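Putative peptidase M23 (Pseudomonas aeruginosa PAO1, PDB 2HSI) binds zinc and is probably a metalloendopeptidase of the M23 family, though its function has not been established. Local coordinates at residues A[34-44]-A[97-105]; A[71-79]-A[265-273]. All coordinates share one frame; numbering follows the deposited sequence.

Contact 1 of 2, residues A[34-44]-A[97-105]; sequences PVPGGVAVVDL and EERFSVGSK
P34 accepts the one direct hydrogen bond between 34-44 and 97-105: G103 N lies 2.8 Å from P34 O, at 156° about the hydrogen. The proline has no N-H of its own to offer; its ring lies alongside 97-105, CB against S101 O at 3.4 Å. V35 follows, its CA-H directed at G103 O (CA to O 3.4 Å), a weak contact to a buried carbonyl without a hydrogen-bonding partner in the model. The branched side chain of V35 spreads against K105, CB to CB 3.7 Å; the amine of the extended K105 chain leads away. P36 presents CD to the same G103 O at 3.3 Å and to CG1 of V102. A type II turn from V35 to G38 swings the chain round, with G37 supplying the positive phi that a glycine adopts easily.

In strand 39-43 the small A40 and the branched V42 face F100. F100 carries CG between its backbone N and carbonyl carbon (chi1 64°), which turns the ring across the direction joining the strands. Both approach it obliquely: A40 CB sits 3.7 Å from F100 CD1, whereas V42 CG2 lies by CG and CD2 in an off-centre CH-pi contact, 4.2 Å from the ring centroid. Y55 and I76 adjoin the same ring. A water donates to both D43 O and E98 OE1, while E98 OE2 is held by H96. E98 CG lies near L44 O, and the bend beyond it, at chi2, carries the carboxylate toward the water.

Strands 39-43 and 97-102, axes 7.9 Å apart at closest approach, are the outermost of the six-stranded antiparallel sheet, consistent with its rolling round on itself. With backbone bonding confined to the loop at P34 and G103, non-directional packing about F100 mainly holds them.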
loop_
_atom_site.group_PDB
_atom_site.type_symbol
_atom_site.label_atom_id
_atom_site.label_comp_id
_atom_site.label_asym_id
_atom_site.label_seq_id
_atom_site.Cartn_x
_atom_site.Cartn_y
_atom_site.Cartn_z
ATOM N N PRO A 34 -2.085 14.727 -4.295
ATOM C CA PRO A 34 -2.702 14.145 -5.487
ATOM C C PRO A 34 -1.909 14.387 -6.774
ATOM O O PRO A 34 -2.137 15.367 -7.484
ATOM C CB PRO A 34 -4.096 14.797 -5.528
ATOM C CG PRO A 34 -3.962 16.070 -4.752
ATOM C CD PRO A 34 -2.700 16.020 -3.933
ATOM N N VAL A 35 -0.979 13.474 -7.044
ATOM C CA VAL A 35 -0.155 13.451 -8.253
ATOM C C VAL A 35 -0.148 11.984 -8.746
ATOM O O VAL A 35 -0.597 11.109 -8.013
ATOM C CB VAL A 35 1.304 13.965 -7.960
ATOM C CG1 VAL A 35 1.308 15.435 -7.524
ATOM C CG2 VAL A 35 2.013 13.094 -6.935
ATOM N N PRO A 36 0.321 11.702 -9.989
ATOM C CA PRO A 36 0.417 10.273 -10.357
ATOM C C PRO A 36 1.417 9.542 -9.444
ATOM O O PRO A 36 2.469 10.085 -9.131
ATOM C CB PRO A 36 0.920 10.312 -11.806
ATOM C CG PRO A 36 0.583 11.714 -12.285
ATOM C CD PRO A 36 0.766 12.572 -11.094
ATOM N N GLY A 37 1.066 8.341 -8.990
ATOM C CA GLY A 37 1.874 7.652 -7.969
ATOM C C GLY A 37 1.619 8.150 -6.553
ATOM O O GLY A 37 2.255 7.684 -5.596
ATOM N N GLY A 38 0.689 9.097 -6.414
ATOM C CA GLY A 38 0.415 9.750 -5.136
ATOM C C GLY A 38 -0.921 9.368 -4.516
ATOM O O GLY A 38 -1.469 8.307 -4.815
ATOM N N VAL A 39 -1.425 10.231 -3.635
ATOM C CA VAL A 39 -2.624 9.962 -2.831
ATOM C C VAL A 39 -3.576 11.174 -2.827
ATOM O O VAL A 39 -3.146 12.310 -2.637
ATOM C CB VAL A 39 -2.248 9.582 -1.358
ATOM C CG1 VAL A 39 -3.502 9.357 -0.490
ATOM C CG2 VAL A 39 -1.342 8.345 -1.301
ATOM N N ALA A 40 -4.872 10.932 -3.022
ATOM C CA ALA A 40 -5.855 12.012 -2.893
ATOM C C ALA A 40 -6.784 11.720 -1.734
ATOM O O ALA A 40 -7.333 10.620 -1.639
ATOM C CB ALA A 40 -6.645 12.169 -4.184
ATOM N N VAL A 41 -6.954 12.704 -0.852
ATOM C CA VAL A 41 -7.924 12.621 0.239
ATOM C C VAL A 41 -9.189 13.341 -0.208
ATOM O O VAL A 41 -9.155 14.534 -0.504
ATOM C CB VAL A 41 -7.376 13.222 1.557
ATOM C CG1 VAL A 41 -8.433 13.142 2.681
ATOM C CG2 VAL A 41 -6.066 12.524 1.971
ATOM N N VAL A 42 -10.293 12.605 -0.295
ATOM C CA VAL A 42 -11.523 13.136 -0.892
ATOM C C VAL A 42 -12.668 13.153 0.118
ATOM O O VAL A 42 -13.021 12.118 0.667
ATOM C CB VAL A 42 -11.948 12.333 -2.163
ATOM C CG1 VAL A 42 -13.119 12.990 -2.860
ATOM C CG2 VAL A 42 -10.783 12.191 -3.156
ATOM N N ASP A 43 -13.233 14.339 0.350
ATOM C CA ASP A 43 -14.460 14.515 1.137
ATOM C C ASP A 43 -15.581 13.759 0.436
ATOM O O ASP A 43 -15.873 13.996 -0.729
ATOM C CB ASP A 43 -14.779 16.020 1.239
ATOM C CG ASP A 43 -15.966 16.346 2.182
ATOM O OD1 ASP A 43 -16.766 15.462 2.535
ATOM O OD2 ASP A 43 -16.101 17.526 2.566
ATOM N N LEU A 44 -16.208 12.832 1.149
ATOM C CA LEU A 44 -17.287 12.037 0.555
ATOM C C LEU A 44 -18.678 12.664 0.641
ATOM O O LEU A 44 -19.620 12.158 0.026
ATOM C CB LEU A 44 -17.304 10.620 1.155
ATOM C CG LEU A 44 -16.043 9.797 0.876
ATOM C CD1 LEU A 44 -16.233 8.365 1.343
ATOM C CD2 LEU A 44 -15.742 9.817 -0.618
ATOM N N GLU A 97 -21.444 10.690 -7.206
ATOM C CA GLU A 97 -20.059 10.752 -7.637
ATOM C C GLU A 97 -19.414 11.984 -7.070
ATOM O O GLU A 97 -20.042 13.043 -6.985
ATOM C CB GLU A 97 -19.960 10.823 -9.152
ATOM C CG GLU A 97 -20.240 9.531 -9.860
ATOM C CD GLU A 97 -19.861 9.598 -11.323
ATOM O OE1 GLU A 97 -19.630 10.718 -11.839
ATOM O OE2 GLU A 97 -19.800 8.528 -11.956
ATOM N N GLU A 98 -18.155 11.850 -6.680
ATOM C CA GLU A 98 -17.410 12.985 -6.165
ATOM C C GLU A 98 -16.142 13.165 -6.968
ATOM O O GLU A 98 -15.344 12.239 -7.100
ATOM C CB GLU A 98 -17.097 12.805 -4.680
ATOM C CG GLU A 98 -18.335 12.697 -3.769
ATOM C CD GLU A 98 -19.325 13.861 -3.890
ATOM O OE1 GLU A 98 -18.922 15.038 -4.005
ATOM O OE2 GLU A 98 -20.529 13.589 -3.841
ATOM N N ARG A 99 -15.970 14.358 -7.519
ATOM C CA ARG A 99 -14.788 14.639 -8.320
ATOM C C ARG A 99 -13.606 15.124 -7.498
ATOM O O ARG A 99 -13.765 15.749 -6.449
ATOM C CB ARG A 99 -15.107 15.626 -9.454
ATOM C CG ARG A 99 -15.973 15.007 -10.508
ATOM C CD ARG A 99 -15.983 15.806 -11.778
ATOM N NE ARG A 99 -17.075 15.391 -12.642
ATOM C CZ ARG A 99 -17.211 15.761 -13.910
ATOM N NH1 ARG A 99 -16.323 16.568 -14.470
ATOM N NH2 ARG A 99 -18.239 15.318 -14.621
ATOM N N PHE A 100 -12.416 14.806 -7.987
ATOM C CA PHE A 100 -11.198 15.326 -7.418
ATOM C C PHE A 100 -10.210 15.562 -8.562
ATOM O O PHE A 100 -10.502 15.231 -9.697
ATOM C CB PHE A 100 -10.650 14.412 -6.312
ATOM C CG PHE A 100 -10.223 13.037 -6.780
ATOM C CD1 PHE A 100 -8.888 12.766 -7.029
ATOM C CD2 PHE A 100 -11.151 12.003 -6.914
ATOM C CE1 PHE A 100 -8.484 11.488 -7.432
ATOM C CE2 PHE A 100 -10.761 10.727 -7.318
ATOM C CZ PHE A 100 -9.416 10.472 -7.573
ATOM N N SER A 101 -9.061 16.147 -8.266
ATOM C CA SER A 101 -8.109 16.475 -9.323
ATOM C C SER A 101 -6.767 15.826 -9.053
ATOM O O SER A 101 -6.314 15.760 -7.908
ATOM C CB SER A 101 -7.954 17.995 -9.449
ATOM O OG SER A 101 -9.197 18.596 -9.779
ATOM N N VAL A 102 -6.144 15.334 -10.116
ATOM C CA VAL A 102 -4.771 14.856 -10.047
ATOM C C VAL A 102 -3.886 15.904 -10.739
ATOM O O VAL A 102 -4.098 16.233 -11.914
ATOM C CB VAL A 102 -4.632 13.441 -10.663
ATOM C CG1 VAL A 102 -3.175 13.035 -10.820
ATOM C CG2 VAL A 102 -5.361 12.402 -9.791
ATOM N N GLY A 103 -2.941 16.456 -9.982
ATOM C CA GLY A 103 -1.978 17.425 -10.513
ATOM C C GLY A 103 -0.758 16.698 -11.037
ATOM O O GLY A 103 -0.679 15.479 -10.939
ATOM N N SER A 104 0.200 17.431 -11.593
ATOM C CA SER A 104 1.369 16.790 -12.198
ATOM C C SER A 104 2.550 16.699 -11.235
ATOM O O SER A 104 2.656 17.497 -10.300
ATOM C CB SER A 104 1.781 17.508 -13.490
ATOM O OG SER A 104 2.171 18.839 -13.227
ATOM N N LYS A 105 3.416 15.712 -11.465
ATOM C CA LYS A 105 4.698 15.612 -10.769
ATOM C C LYS A 105 5.793 15.138 -11.726
ATOM O O LYS A 105 6.951 15.546 -11.617
ATOM C CB LYS A 105 4.607 14.672 -9.566
ATOM C CG LYS A 105 5.681 14.918 -8.515
ATOM C CD LYS A 105 5.839 13.747 -7.563
ATOM C CE LYS A 105 7.081 13.929 -6.710
ATOM N NZ LYS A 105 7.398 12.754 -5.854
HETATM O O HOH W 1 -16.611 16.006 -2.919
#

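Contact 2 of 2, residues A[71-79]-A[265-273]; sequences IAVVGIPLS and SLNDARVDP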
loop_
_atom_site.group_PDB
_atom_site.type_symbol
_atom_site.label_atom_id
_atom_site.label_comp_id
_atom_site.label_asym_id
_atom_site.label_seq_id
_atom_site.Cartn_x
_atom_site.Cartn_y
_atom_site.Cartn_z
ATOM N N ILE A 71 -14.110 10.333 4.700
ATOM C CA ILE A 71 -13.198 10.679 3.615
ATOM C C ILE A 71 -12.722 9.392 2.938
ATOM O O ILE A 71 -12.646 8.341 3.577
ATOM C CB ILE A 71 -11.980 11.527 4.111
ATOM C CG1 ILE A 71 -11.326 10.882 5.340
ATOM C CG2 ILE A 71 -12.391 12.981 4.414
ATOM C CD1 ILE A 71 -9.948 11.424 5.695
ATOM N N ALA A 72 -12.446 9.470 1.637
ATOM C CA ALA A 72 -11.725 8.392 0.953
ATOM C C ALA A 72 -10.240 8.746 0.862
ATOM O O ALA A 72 -9.874 9.911 0.656
ATOM C CB ALA A 72 -12.305 8.148 -0.439
ATOM N N VAL A 73 -9.383 7.743 1.027
ATOM C CA VAL A 73 -7.936 7.914 0.905
ATOM C C VAL A 73 -7.564 7.069 -0.305
ATOM O O VAL A 73 -7.550 5.835 -0.227
ATOM C CB VAL A 73 -7.184 7.466 2.196
ATOM C CG1 VAL A 73 -5.673 7.564 2.030
ATOM C CG2 VAL A 73 -7.617 8.316 3.389
ATOM N N VAL A 74 -7.317 7.753 -1.425
ATOM C CA VAL A 74 -7.359 7.141 -2.758
ATOM C C VAL A 74 -5.954 7.048 -3.337
ATOM O O VAL A 74 -5.255 8.058 -3.430
ATOM C CB VAL A 74 -8.247 7.976 -3.748
ATOM C CG1 VAL A 74 -8.428 7.253 -5.089
ATOM C CG2 VAL A 74 -9.616 8.302 -3.148
ATOM N N GLY A 75 -5.549 5.841 -3.725
ATOM C CA GLY A 75 -4.266 5.641 -4.398
ATOM C C GLY A 75 -4.385 5.978 -5.878
ATOM O O GLY A 75 -5.314 5.522 -6.542
ATOM N N ILE A 76 -3.448 6.784 -6.383
ATOM C CA ILE A 76 -3.448 7.199 -7.792
ATOM C C ILE A 76 -2.335 6.473 -8.551
ATOM O O ILE A 76 -1.157 6.690 -8.275
ATOM C CB ILE A 76 -3.253 8.733 -7.948
ATOM C CG1 ILE A 76 -4.160 9.519 -6.988
ATOM C CG2 ILE A 76 -3.454 9.164 -9.404
ATOM C CD1 ILE A 76 -5.656 9.289 -7.169
ATOM N N PRO A 77 -2.704 5.596 -9.506
ATOM C CA PRO A 77 -1.638 4.897 -10.252
ATOM C C PRO A 77 -0.654 5.846 -10.942
ATOM O O PRO A 77 -1.028 6.959 -11.336
ATOM C CB PRO A 77 -2.409 4.082 -11.282
ATOM C CG PRO A 77 -3.773 3.904 -10.690
ATOM C CD PRO A 77 -4.048 5.154 -9.931
ATOM N N LEU A 78 0.593 5.410 -11.069
ATOM C CA LEU A 78 1.646 6.215 -11.700
ATOM C C LEU A 78 1.348 6.538 -13.177
ATOM O O LEU A 78 1.768 7.572 -13.689
ATOM C CB LEU A 78 3.013 5.533 -11.537
ATOM C CG LEU A 78 4.277 6.377 -11.755
ATOM C CD1 LEU A 78 4.456 7.460 -10.685
ATOM C CD2 LEU A 78 5.511 5.484 -11.826
ATOM N N SER A 79 0.584 5.674 -13.837
ATOM C CA SER A 79 0.184 5.888 -15.232
ATOM C C SER A 79 -0.988 6.874 -15.428
ATOM O O SER A 79 -1.336 7.206 -16.565
ATOM C CB SER A 79 -0.126 4.542 -15.901
ATOM O OG SER A 79 -1.259 3.929 -15.318
ATOM N N SER A 265 0.299 -0.159 -1.370
ATOM C CA SER A 265 -0.805 -0.156 -2.306
ATOM C C SER A 265 -2.073 0.370 -1.632
ATOM O O SER A 265 -2.299 0.153 -0.437
ATOM C CB SER A 265 -1.015 -1.561 -2.863
ATOM O OG SER A 265 -1.962 -1.609 -3.927
ATOM N N LEU A 266 -2.879 1.071 -2.418
ATOM C CA LEU A 266 -4.218 1.517 -2.030
ATOM C C LEU A 266 -5.084 1.327 -3.254
ATOM O O LEU A 266 -4.688 1.724 -4.354
ATOM C CB LEU A 266 -4.227 3.003 -1.657
ATOM C CG LEU A 266 -3.762 3.471 -0.275
ATOM C CD1 LEU A 266 -3.465 4.966 -0.329
ATOM C CD2 LEU A 266 -4.818 3.180 0.781
ATOM N N ASN A 267 -6.257 0.728 -3.066
ATOM C CA ASN A 267 -7.196 0.416 -4.159
ATOM C C ASN A 267 -6.532 -0.147 -5.418
ATOM O O ASN A 267 -6.813 0.301 -6.529
ATOM C CB ASN A 267 -8.139 1.599 -4.502
ATOM C CG ASN A 267 -7.408 2.920 -4.723
ATOM O OD1 ASN A 267 -7.229 3.699 -3.790
ATOM N ND2 ASN A 267 -6.949 3.160 -5.951
ATOM N N ASP A 268 -5.639 -1.122 -5.218
ATOM C CA ASP A 268 -4.862 -1.743 -6.302
ATOM C C ASP A 268 -4.036 -0.744 -7.132
ATOM O O ASP A 268 -3.904 -0.885 -8.359
ATOM C CB ASP A 268 -5.752 -2.624 -7.188
ATOM C CG ASP A 268 -4.956 -3.580 -8.081
ATOM O OD1 ASP A 268 -3.839 -3.988 -7.698
ATOM O OD2 ASP A 268 -5.470 -3.921 -9.171
ATOM N N ALA A 269 -3.493 0.267 -6.450
ATOM C CA ALA A 269 -2.577 1.212 -7.056
ATOM C C ALA A 269 -1.342 1.334 -6.174
ATOM O O ALA A 269 -1.451 1.711 -4.996
ATOM C CB ALA A 269 -3.250 2.568 -7.226
ATOM N N ARG A 270 -0.174 1.003 -6.730
ATOM C CA ARG A 270 1.094 1.235 -6.023
ATOM C C ARG A 270 1.397 2.719 -5.950
ATOM O O ARG A 270 1.412 3.429 -6.968
ATOM C CB ARG A 270 2.279 0.484 -6.654
ATOM C CG ARG A 270 2.558 -0.896 -6.053
ATOM C CD ARG A 270 1.885 -1.985 -6.853
ATOM N NE ARG A 270 0.522 -2.183 -6.413
ATOM C CZ ARG A 270 -0.476 -2.633 -7.167
ATOM N NH1 ARG A 270 -0.312 -2.950 -8.444
ATOM N NH2 ARG A 270 -1.663 -2.764 -6.627
ATOM N N VAL A 271 1.622 3.180 -4.727
ATOM C CA VAL A 271 1.857 4.584 -4.463
ATOM C C VAL A 271 3.155 4.768 -3.692
ATOM O O VAL A 271 3.746 3.794 -3.210
ATOM C CB VAL A 271 0.652 5.260 -3.737
ATOM C CG1 VAL A 271 -0.610 5.184 -4.602
ATOM C CG2 VAL A 271 0.424 4.655 -2.341
ATOM N N ASP A 272 3.607 6.016 -3.619
ATOM C CA ASP A 272 4.875 6.382 -3.003
ATOM C C ASP A 272 4.834 6.203 -1.487
ATOM O O ASP A 272 4.151 6.962 -0.783
ATOM C CB ASP A 272 5.203 7.837 -3.364
ATOM C CG ASP A 272 6.588 8.276 -2.913
ATOM O OD1 ASP A 272 7.346 7.481 -2.315
ATOM O OD2 ASP A 272 6.924 9.447 -3.177
ATOM N N PRO A 273 5.582 5.211 -0.970
ATOM C CA PRO A 273 5.592 4.966 0.468
ATOM C C PRO A 273 6.126 6.144 1.287
ATOM O O PRO A 273 5.786 6.251 2.461
ATOM C CB PRO A 273 6.516 3.749 0.601
ATOM C CG PRO A 273 6.417 3.080 -0.730
ATOM C CD PRO A 273 6.444 4.242 -1.669
HETATM O O HOH W 2 -7.890 3.286 -1.205
HETATM O O HOH W 3 1.170 2.969 -9.722
#
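N267 and G75 meet as though the asparagine amide were a peptide group of a neighbouring strand. From a backbone of positive phi, the CB of N267 sets out toward strand 71-75, and CG stands between the backbone N and the carbonyl carbon (chi1 50°), bringing it to 3.6 Å from G75 N. At the tip, OD1 accepts G75 N at 2.7 Å, in the carbonyl plane and on a lone pair. ND2 donates to G75 O at 2.9 Å in a nearly straight bond of 175°. Two bonds to one residue fix the rotation of the amide, and a water that donates to OD1 and to V73 O gives the oxygen a second bond. Y55 and V60 adjoin this side chain too.

N267 and D268 form the type I' turn of a beta hairpin closed by mutual backbone bonds of L266 and A269; its left-handed region suits asparagine well, aspartate less so. The hairpin belongs to the M23 peptidase region, and here its tip docks on a strand of the N-terminal domain. R270 braces it on the side turned from that strand: NH2 reaches S265 OG and makes a salt bridge with D268 OD1, while Y141 offers a cation-pi partner.

G75, having no side chain, lets the hairpin close in tightly, with L266 CB at 3.8 Å and V271 CG1 at 3.7 Å from G75 CA. The methyl of A269 is small enough to fit against both G75 O and P77 CG (3.7 Å to the latter), and L266 CD1 reaches across to V73 CG1. Farther along, a water links L78 N to R270 O.

The centres of contacts 1 and 2 lie 10 Å apart, and the four segments alternate along the chain: 34-44, 71-79, 97-105, 265-273. Strands 39-43 and 70-75 are antiparallel neighbours in the six-stranded sheet, where V74 N and A72 N probably bond to A40 O and V42 O. Contact 1 is internal to the N-terminal domain, bringing together that sheet's outermost strands; contact 2 joins the domain to the peptidase region. The turn before strand 39-43, part of contact 1, reaches contact 2, where G38 O packs on V271 CG1 and P36 CB on L78 O. Strand 260-266, which carries the zinc ligand H261, leads into the 265-273 segment.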